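Local coordinates for putative cytoplasmic protein (Salmonella enterica subsp. enterica serovar Typhimurium, PDB 4J32) that probably hydrolyses amide bonds in peptidoglycan as a papain-like type VI secretion effector, and is held in complex with its immunity protein, at residues K28-V33 / Q151-N156; N55-R60 / R137-L142; Y78-V81 / K87-I90. All coordinates share one frame; numbering follows the deposited sequence. Where two conformers were deposited one is given.

Interaction 1 of 3, residues K28-V33 / Q151-N156; sequences KVNHSV and QCHLLN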
loop_
_atom_site.group_PDB
_atom_site.type_symbol
_atom_site.label_atom_id
_atom_site.label_comp_id
_atom_site.label_asym_id
_atom_site.label_seq_id
_atom_site.Cartn_x
_atom_site.Cartn_y
_atom_site.Cartn_z
ATOM N N LYS A 28 -29.478 -4.426 -19.941
ATOM C CA LYS A 28 -28.544 -3.714 -20.833
ATOM C C LYS A 28 -27.247 -3.350 -20.115
ATOM O O LYS A 28 -26.211 -3.170 -20.753
ATOM C CB LYS A 28 -29.159 -2.436 -21.409
ATOM C CG LYS A 28 -30.551 -2.592 -22.079
ATOM C CD LYS A 28 -30.687 -3.776 -23.025
ATOM C CE LYS A 28 -29.961 -3.583 -24.339
ATOM N NZ LYS A 28 -30.314 -4.708 -25.291
ATOM N N VAL A 29 -27.332 -3.220 -18.797
ATOM C CA VAL A 29 -26.161 -2.854 -17.987
ATOM C C VAL A 29 -25.750 -3.923 -16.974
ATOM O O VAL A 29 -24.972 -3.635 -16.061
ATOM C CB VAL A 29 -26.352 -1.455 -17.297
ATOM C CG1 VAL A 29 -26.377 -0.341 -18.346
ATOM C CG2 VAL A 29 -27.633 -1.421 -16.418
ATOM N N ASN A 30 -26.273 -5.143 -17.128
ATOM C CA ASN A 30 -25.927 -6.251 -16.245
ATOM C C ASN A 30 -24.606 -6.894 -16.680
ATOM O O ASN A 30 -24.518 -8.087 -17.011
ATOM C CB ASN A 30 -27.088 -7.263 -16.126
ATOM C CG ASN A 30 -26.865 -8.263 -15.009
ATOM O OD1 ASN A 30 -26.312 -7.922 -13.959
ATOM N ND2 ASN A 30 -27.248 -9.517 -15.249
ATOM N N HIS A 31 -23.570 -6.063 -16.710
ATOM C CA HIS A 31 -22.244 -6.478 -17.153
ATOM C C HIS A 31 -21.205 -5.962 -16.175
ATOM O O HIS A 31 -21.564 -5.328 -15.177
ATOM C CB HIS A 31 -21.960 -5.927 -18.556
ATOM C CG HIS A 31 -22.984 -6.347 -19.555
ATOM N ND1 HIS A 31 -23.020 -7.622 -20.075
ATOM C CD2 HIS A 31 -24.052 -5.694 -20.070
ATOM C CE1 HIS A 31 -24.042 -7.723 -20.910
ATOM N NE2 HIS A 31 -24.687 -6.569 -20.919
ATOM N N SER A 32 -19.928 -6.247 -16.463
ATOM C CA SER A 32 -18.822 -5.737 -15.638
ATOM C C SER A 32 -18.912 -4.218 -15.547
ATOM O O SER A 32 -19.415 -3.573 -16.464
ATOM C CB SER A 32 -17.465 -6.155 -16.206
ATOM O OG SER A 32 -17.130 -5.434 -17.395
ATOM N N VAL A 33 -18.409 -3.645 -14.458
ATOM C CA VAL A 33 -18.366 -2.187 -14.339
ATOM C C VAL A 33 -17.633 -1.527 -15.539
ATOM O O VAL A 33 -18.101 -0.490 -16.040
ATOM C CB VAL A 33 -17.800 -1.729 -12.944
ATOM C CG1 VAL A 33 -16.325 -2.111 -12.779
ATOM C CG2 VAL A 33 -17.999 -0.242 -12.737
ATOM N N GLN A 151 -28.392 -11.475 -10.163
ATOM C CA GLN A 151 -28.076 -12.728 -9.476
ATOM C C GLN A 151 -26.788 -13.353 -10.009
ATOM O O GLN A 151 -26.010 -13.932 -9.253
ATOM C CB GLN A 151 -29.251 -13.716 -9.534
ATOM C CG GLN A 151 -29.149 -14.800 -8.461
ATOM C CD GLN A 151 -30.406 -14.965 -7.620
ATOM O OE1 GLN A 151 -30.995 -13.992 -7.115
ATOM N NE2 GLN A 151 -30.800 -16.219 -7.422
ATOM N N CYS A 152 -26.571 -13.158 -11.307
ATOM C CA CYS A 152 -25.390 -13.695 -11.977
ATOM C C CYS A 152 -24.083 -13.121 -11.418
ATOM O O CYS A 152 -23.041 -13.786 -11.497
ATOM C CB CYS A 152 -25.473 -13.499 -13.499
ATOM S SG CYS A 152 -24.703 -11.990 -14.135
ATOM N N HIS A 153 -24.137 -11.928 -10.825
ATOM C CA HIS A 153 -22.981 -11.310 -10.170
ATOM C C HIS A 153 -22.997 -11.527 -8.651
ATOM O O HIS A 153 -21.973 -11.339 -7.990
ATOM C CB HIS A 153 -22.920 -9.805 -10.473
ATOM C CG HIS A 153 -23.046 -9.476 -11.925
ATOM N ND1 HIS A 153 -22.014 -9.658 -12.824
ATOM C CD2 HIS A 153 -24.085 -8.988 -12.640
ATOM C CE1 HIS A 153 -22.412 -9.289 -14.029
ATOM N NE2 HIS A 153 -23.667 -8.885 -13.946
ATOM N N LEU A 154 -24.150 -11.929 -8.110
ATOM C CA LEU A 154 -24.324 -12.085 -6.658
ATOM C C LEU A 154 -23.443 -13.192 -6.086
ATOM O O LEU A 154 -23.815 -14.373 -6.072
ATOM C CB LEU A 154 -25.807 -12.274 -6.280
ATOM C CG LEU A 154 -26.727 -11.050 -6.428
ATOM C CD1 LEU A 154 -28.144 -11.364 -5.954
ATOM C CD2 LEU A 154 -26.193 -9.821 -5.698
ATOM N N LEU A 155 -22.277 -12.762 -5.607
ATOM C CA LEU A 155 -21.155 -13.620 -5.214
ATOM C C LEU A 155 -21.528 -14.779 -4.286
ATOM O O LEU A 155 -21.002 -15.885 -4.433
ATOM C CB LEU A 155 -20.039 -12.763 -4.588
ATOM C CG LEU A 155 -19.439 -11.639 -5.457
ATOM C CD1 LEU A 155 -19.116 -10.393 -4.629
ATOM C CD2 LEU A 155 -18.213 -12.116 -6.243
ATOM N N ASN A 156 -22.431 -14.520 -3.339
ATOM C CA ASN A 156 -22.884 -15.539 -2.390
ATOM C C ASN A 156 -24.404 -15.668 -2.314
ATOM O O ASN A 156 -25.132 -14.695 -2.534
ATOM C CB ASN A 156 -22.312 -15.268 -0.997
ATOM C CG ASN A 156 -20.806 -15.460 -0.935
ATOM O OD1 ASN A 156 -20.323 -16.498 -0.478
ATOM N ND2 ASN A 156 -20.055 -14.456 -1.393
#
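H153 reaches across to N30 with the NE2 end of its imidazole, and most of the contact lies in this one pair. NE2 gives a weak hydrogen bond to the backbone O of N30, 3.3 Å away with an N-H...O angle of 151°; the acceptor lies in the ring plane at its edge. The amide of N30 passes alongside, turned almost perpendicular to the imidazole (89°). With CG anti to the backbone N (chi1 -168°), this amide is carried forward to the imidazole, N30 CG lying 3.4 Å from H153 NE2. N30 is also the centre of an inverse gamma turn, in which H31 N bonds weakly to V29 O; the tight bend presents the carbonyl to the histidine.

The outer side is looser. C152 has two conformers, and in one of them its SG lies over a face of the H153 ring, while the CB of H31 points away from the facing loop. Polar, partly exposed residues suit such a surface contact. It ties the loop between helices 19-28 and 33-40 to the loop between strands 138-143 and 164-172, with helix 57-67 alongside: its R60 touches H153 and bonds to the carbonyls of V29 and H31.

Interaction 2 of 3, residues N55-R60 / R137-L142; sequences NACPIR and RGHVTL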
loop_
_atom_site.group_PDB
_atom_site.type_symbol
_atom_site.label_atom_id
_atom_site.label_comp_id
_atom_site.label_asym_id
_atom_site.label_seq_id
_atom_site.Cartn_x
_atom_site.Cartn_y
_atom_site.Cartn_z
ATOM N N ASN A 55 -18.171 -0.122 -8.040
ATOM C CA ASN A 55 -19.459 -0.744 -7.670
ATOM C C ASN A 55 -20.554 -0.252 -8.622
ATOM O O ASN A 55 -21.005 0.890 -8.519
ATOM C CB ASN A 55 -19.853 -0.453 -6.217
ATOM C CG ASN A 55 -21.102 -1.245 -5.785
ATOM O OD1 ASN A 55 -21.719 -1.941 -6.608
ATOM N ND2 ASN A 55 -21.457 -1.160 -4.506
ATOM N N ALA A 56 -20.942 -1.114 -9.557
ATOM C CA ALA A 56 -21.932 -0.721 -10.586
ATOM C C ALA A 56 -23.372 -0.681 -10.085
ATOM O O ALA A 56 -24.252 -0.126 -10.767
ATOM C CB ALA A 56 -21.797 -1.615 -11.827
ATOM N N CYS A 57 -23.605 -1.228 -8.891
ATOM C CA CYS A 57 -24.948 -1.326 -8.311
ATOM C C CYS A 57 -25.802 -0.036 -8.497
ATOM O O CYS A 57 -26.844 -0.089 -9.163
ATOM C CB CYS A 57 -24.888 -1.799 -6.851
ATOM S SG CYS A 57 -26.429 -1.468 -5.952
ATOM N N PRO A 58 -25.363 1.125 -7.941
ATOM C CA PRO A 58 -26.232 2.297 -8.076
ATOM C C PRO A 58 -26.302 2.872 -9.489
ATOM O O PRO A 58 -27.295 3.521 -9.851
ATOM C CB PRO A 58 -25.616 3.315 -7.097
ATOM C CG PRO A 58 -24.176 2.928 -7.003
ATOM C CD PRO A 58 -24.173 1.412 -7.110
ATOM N N ILE A 59 -25.261 2.617 -10.278
ATOM C CA ILE A 59 -25.229 3.096 -11.652
ATOM C C ILE A 59 -26.236 2.296 -12.478
ATOM O O ILE A 59 -26.940 2.861 -13.326
ATOM C CB ILE A 59 -23.803 3.011 -12.236
ATOM C CG1 ILE A 59 -22.832 3.843 -11.364
ATOM C CG2 ILE A 59 -23.785 3.510 -13.735
ATOM C CD1 ILE A 59 -21.313 3.693 -11.697
ATOM N N ARG A 60 -26.326 0.986 -12.227
ATOM C CA ARG A 60 -27.333 0.202 -12.958
ATOM C C ARG A 60 -28.761 0.642 -12.601
ATOM O O ARG A 60 -29.610 0.763 -13.483
ATOM C CB ARG A 60 -27.180 -1.298 -12.730
ATOM C CG ARG A 60 -25.818 -1.913 -13.122
ATOM C CD ARG A 60 -25.878 -3.434 -12.936
ATOM N NE ARG A 60 -24.593 -4.063 -13.235
ATOM C CZ ARG A 60 -23.787 -4.588 -12.319
ATOM N NH1 ARG A 60 -24.122 -4.590 -11.019
ATOM N NH2 ARG A 60 -22.632 -5.109 -12.695
ATOM N N ARG A 137 -23.205 -0.709 2.855
ATOM C CA ARG A 137 -24.127 -1.085 3.924
ATOM C C ARG A 137 -25.256 -1.947 3.365
ATOM O O ARG A 137 -26.132 -2.393 4.102
ATOM C CB ARG A 137 -24.739 0.173 4.559
ATOM C CG ARG A 137 -23.843 0.985 5.496
ATOM C CD ARG A 137 -23.534 0.228 6.735
ATOM N NE ARG A 137 -22.305 -0.511 6.472
ATOM C CZ ARG A 137 -21.955 -1.643 7.059
ATOM N NH1 ARG A 137 -22.734 -2.230 7.956
ATOM N NH2 ARG A 137 -20.824 -2.201 6.697
ATOM N N GLY A 138 -25.269 -2.152 2.057
ATOM C CA GLY A 138 -26.399 -2.847 1.461
ATOM C C GLY A 138 -26.318 -2.896 -0.037
ATOM O O GLY A 138 -25.258 -2.632 -0.614
ATOM N N HIS A 139 -27.443 -3.246 -0.658
ATOM C CA HIS A 139 -27.493 -3.469 -2.103
ATOM C C HIS A 139 -28.890 -3.060 -2.565
ATOM O O HIS A 139 -29.847 -3.120 -1.777
ATOM C CB HIS A 139 -27.251 -4.952 -2.426
ATOM C CG HIS A 139 -26.833 -5.192 -3.845
ATOM N ND1 HIS A 139 -25.609 -4.796 -4.340
ATOM C CD2 HIS A 139 -27.485 -5.780 -4.878
ATOM C CE1 HIS A 139 -25.521 -5.135 -5.616
ATOM N NE2 HIS A 139 -26.652 -5.727 -5.968
ATOM N N VAL A 140 -28.979 -2.615 -3.813
ATOM C CA VAL A 140 -30.250 -2.228 -4.446
ATOM C C VAL A 140 -30.276 -2.891 -5.810
ATOM O O VAL A 140 -29.308 -2.766 -6.578
ATOM C CB VAL A 140 -30.361 -0.704 -4.748
ATOM C CG1 VAL A 140 -31.835 -0.315 -5.047
ATOM C CG2 VAL A 140 -29.774 0.151 -3.655
ATOM N N THR A 141 -31.363 -3.596 -6.115
ATOM C CA THR A 141 -31.471 -4.286 -7.411
ATOM C C THR A 141 -32.952 -4.526 -7.772
ATOM O O THR A 141 -33.840 -4.038 -7.075
ATOM C CB THR A 141 -30.634 -5.606 -7.442
ATOM O OG1 THR A 141 -30.516 -6.091 -8.792
ATOM C CG2 THR A 141 -31.220 -6.658 -6.549
ATOM N N LEU A 142 -33.200 -5.244 -8.867
ATOM C CA LEU A 142 -34.561 -5.646 -9.203
ATOM C C LEU A 142 -34.775 -7.092 -8.805
ATOM O O LEU A 142 -33.824 -7.874 -8.699
ATOM C CB LEU A 142 -34.840 -5.479 -10.709
ATOM C CG LEU A 142 -34.629 -4.064 -11.261
ATOM C CD1 LEU A 142 -34.978 -4.096 -12.721
ATOM C CD2 LEU A 142 -35.507 -3.056 -10.539
HETATM O O HOH W 1 -23.722 -2.999 -3.098
HETATM O O HOH W 2 -28.482 -2.288 -9.106
#
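C57, near the start of helix 57-67, meets strand 138-143 mainly through sulfur. The one direct hydrogen bond across the contact runs from V140 N to C57 SG, 3.5 Å long and fairly straight at 157°. SG is anti to the backbone N (chi1 163°), a rotation that carries it away from the helix to the strand, where it also lies 3.2 Å from V140 O. At the helix start itself, N55 OD1 accepts from C57 N, a capping bond.

The second kind of contact is sulfur-aromatic. SG stands over one face of the H139 ring, 4.0 Å from its centroid and offset toward the rim, while C57 CB touches H139 CE1 at 3.6 Å. Apolar packing adds V140 CB beside the sulfur; a slim cysteine and a branched strand residue suit this buried seam.

Water supplies the rest. One molecule joins N55 ND2, G138 O and H139 ND1, lying in the imidazole plane; another donates to both C57 O and V140 O.

With D150 OD2 bonded to H139 NE2, the imidazole is held at both nitrogens. A cysteine at a helix start facing a strand histidine is the arrangement of the papain-like catalytic pair, so C57 and H139 are probably nucleophile and base.

Interaction 3 of 3, residues Y78-V81 / K87-I90; sequences YAKV and KFYI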
loop_
_atom_site.group_PDB
_atom_site.type_symbol
_atom_site.label_atom_id
_atom_site.label_comp_id
_atom_site.label_asym_id
_atom_site.label_seq_id
_atom_site.Cartn_x
_atom_site.Cartn_y
_atom_site.Cartn_z
ATOM N N TYR A 78 -28.129 14.303 -4.229
ATOM C CA TYR A 78 -27.269 13.111 -4.200
ATOM C C TYR A 78 -26.145 13.277 -5.220
ATOM O O TYR A 78 -26.361 13.832 -6.300
ATOM C CB TYR A 78 -28.081 11.853 -4.552
ATOM C CG TYR A 78 -29.281 11.706 -3.642
ATOM C CD1 TYR A 78 -29.125 11.314 -2.310
ATOM C CD2 TYR A 78 -30.557 12.034 -4.097
ATOM C CE1 TYR A 78 -30.230 11.220 -1.451
ATOM C CE2 TYR A 78 -31.668 11.939 -3.253
ATOM C CZ TYR A 78 -31.488 11.529 -1.941
ATOM O OH TYR A 78 -32.565 11.454 -1.102
ATOM N N ALA A 79 -24.954 12.788 -4.879
ATOM C CA ALA A 79 -23.829 12.855 -5.798
ATOM C C ALA A 79 -24.147 12.059 -7.073
ATOM O O ALA A 79 -24.634 10.931 -7.008
ATOM C CB ALA A 79 -22.549 12.337 -5.117
ATOM N N LYS A 80 -23.899 12.654 -8.240
ATOM C CA LYS A 80 -24.217 11.983 -9.499
ATOM C C LYS A 80 -23.320 12.534 -10.599
ATOM O O LYS A 80 -22.773 13.628 -10.465
ATOM C CB LYS A 80 -25.689 12.216 -9.878
ATOM C CG LYS A 80 -26.018 13.684 -10.186
ATOM C CD LYS A 80 -27.542 13.953 -10.245
ATOM C CE LYS A 80 -28.151 14.204 -8.873
ATOM N NZ LYS A 80 -27.701 15.516 -8.301
ATOM N N VAL A 81 -23.155 11.741 -11.651
ATOM C CA VAL A 81 -22.409 12.186 -12.828
ATOM C C VAL A 81 -23.235 11.905 -14.070
ATOM O O VAL A 81 -24.048 10.973 -14.097
ATOM C CB VAL A 81 -21.013 11.520 -12.955
ATOM C CG1 VAL A 81 -20.127 11.842 -11.750
ATOM C CG2 VAL A 81 -21.134 10.016 -13.082
ATOM N N LYS A 87 -28.072 12.369 -19.171
ATOM C CA LYS A 87 -28.862 12.031 -17.977
ATOM C C LYS A 87 -27.915 11.712 -16.819
ATOM O O LYS A 87 -26.716 11.572 -17.015
ATOM C CB LYS A 87 -29.816 10.857 -18.266
ATOM C CG LYS A 87 -30.759 11.148 -19.465
ATOM C CD LYS A 87 -31.775 10.027 -19.683
ATOM C CE LYS A 87 -32.518 10.234 -21.011
ATOM N NZ LYS A 87 -33.269 8.976 -21.346
ATOM N N PHE A 88 -28.466 11.582 -15.614
ATOM C CA PHE A 88 -27.631 11.562 -14.403
ATOM C C PHE A 88 -27.662 10.245 -13.670
ATOM O O PHE A 88 -28.713 9.593 -13.587
ATOM C CB PHE A 88 -28.015 12.716 -13.475
ATOM C CG PHE A 88 -28.023 14.046 -14.173
ATOM C CD1 PHE A 88 -26.831 14.735 -14.404
ATOM C CD2 PHE A 88 -29.218 14.582 -14.656
ATOM C CE1 PHE A 88 -26.835 15.956 -15.102
ATOM C CE2 PHE A 88 -29.235 15.800 -15.337
ATOM C CZ PHE A 88 -28.037 16.486 -15.568
ATOM N N TYR A 89 -26.499 9.888 -13.115
ATOM C CA TYR A 89 -26.252 8.565 -12.551
ATOM C C TYR A 89 -25.652 8.692 -11.175
ATOM O O TYR A 89 -24.538 9.210 -11.017
ATOM C CB TYR A 89 -25.312 7.775 -13.488
ATOM C CG TYR A 89 -25.962 7.483 -14.819
ATOM C CD1 TYR A 89 -26.590 6.261 -15.048
ATOM C CD2 TYR A 89 -26.004 8.456 -15.837
ATOM C CE1 TYR A 89 -27.237 5.997 -16.256
ATOM C CE2 TYR A 89 -26.650 8.203 -17.053
ATOM C CZ TYR A 89 -27.255 6.964 -17.248
ATOM O OH TYR A 89 -27.898 6.702 -18.419
ATOM N N ILE A 90 -26.417 8.243 -10.177
ATOM C CA ILE A 90 -25.978 8.188 -8.786
ATOM C C ILE A 90 -24.967 7.056 -8.615
ATOM O O ILE A 90 -25.162 5.962 -9.147
ATOM C CB ILE A 90 -27.217 8.027 -7.854
ATOM C CG1 ILE A 90 -28.006 9.353 -7.803
ATOM C CG2 ILE A 90 -26.814 7.500 -6.429
ATOM C CD1 ILE A 90 -29.394 9.223 -7.069
#
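V81 and Y89 form an antiparallel hydrogen-bonded pair, V81 N giving to Y89 O at 3.0 Å and Y89 N to V81 O at 2.9 Å, the second bond the more bent (138°). Toward Y78 the regular bonding gives way to CA-H...O contacts: I90 CA points its hydrogen at A79 O, 3.5 Å away, while K80 CA lies nearer to Y89 O, 3.2 Å, but its C-H is poorly aimed.

On the K80 side, the methylene chain of the lysine crosses F88 obliquely, K80 CD coming to 3.5 Å from F88 CB. A long aliphatic stem ending in an amine fits here, able to pack and still reach polar partners. Bent at chi3 (84°) and chi4, the chain returns NZ to its own segment, where it bonds to Y78 O in the carbonyl plane; further bonds to the carbonyls of S76 and R74 grip the ammonium and probably stabilise its charge.

These strands, 80-82 and 88-90, make a two-stranded beta hairpin separate from the four-stranded sheet. V81 and Y89 share one face of it: V81, beta-branched and apolar, is buried against helix 42-49, and Y89 lies chiefly on helix 57-67, its ring apolar and its hydroxyl bonded to D85 OD2 in the connecting turn. V81 O meets the Y89 ring at its edge, in plane.

On the same face as K80, I90, branched and apolar, suits a buried place; its CD1 touches Y78 CB at 3.9 Å. The phenol of Y78 leads away from the hairpin to pack on D95, D98 and H102 of helix 93-103, while S62 OG of helix 57-67 bonds to I90 N.

Helix 57-67 is the common element. Interaction 2 lies at its start, about 4 Å from the centre of the chain, and joins it to strand 138-143, outermost of the four-stranded sheet within this chain. R60 on the same helix bonds to V29 O and H31 O, so interactions 1 and 2, with centres about 10 Å apart, are directly coupled. P58 and I59 pack on Y89 and I90, linking interaction 2 to interaction 3, their centres about 13 Å apart; interactions 1 and 3 do not touch. Along the chain the contacts are nested: 78-81/87-90 within 55-60/137-142, and that within 28-33/151-156. The probable catalytic pair is thus flanked by a surface loop contact and a hairpin.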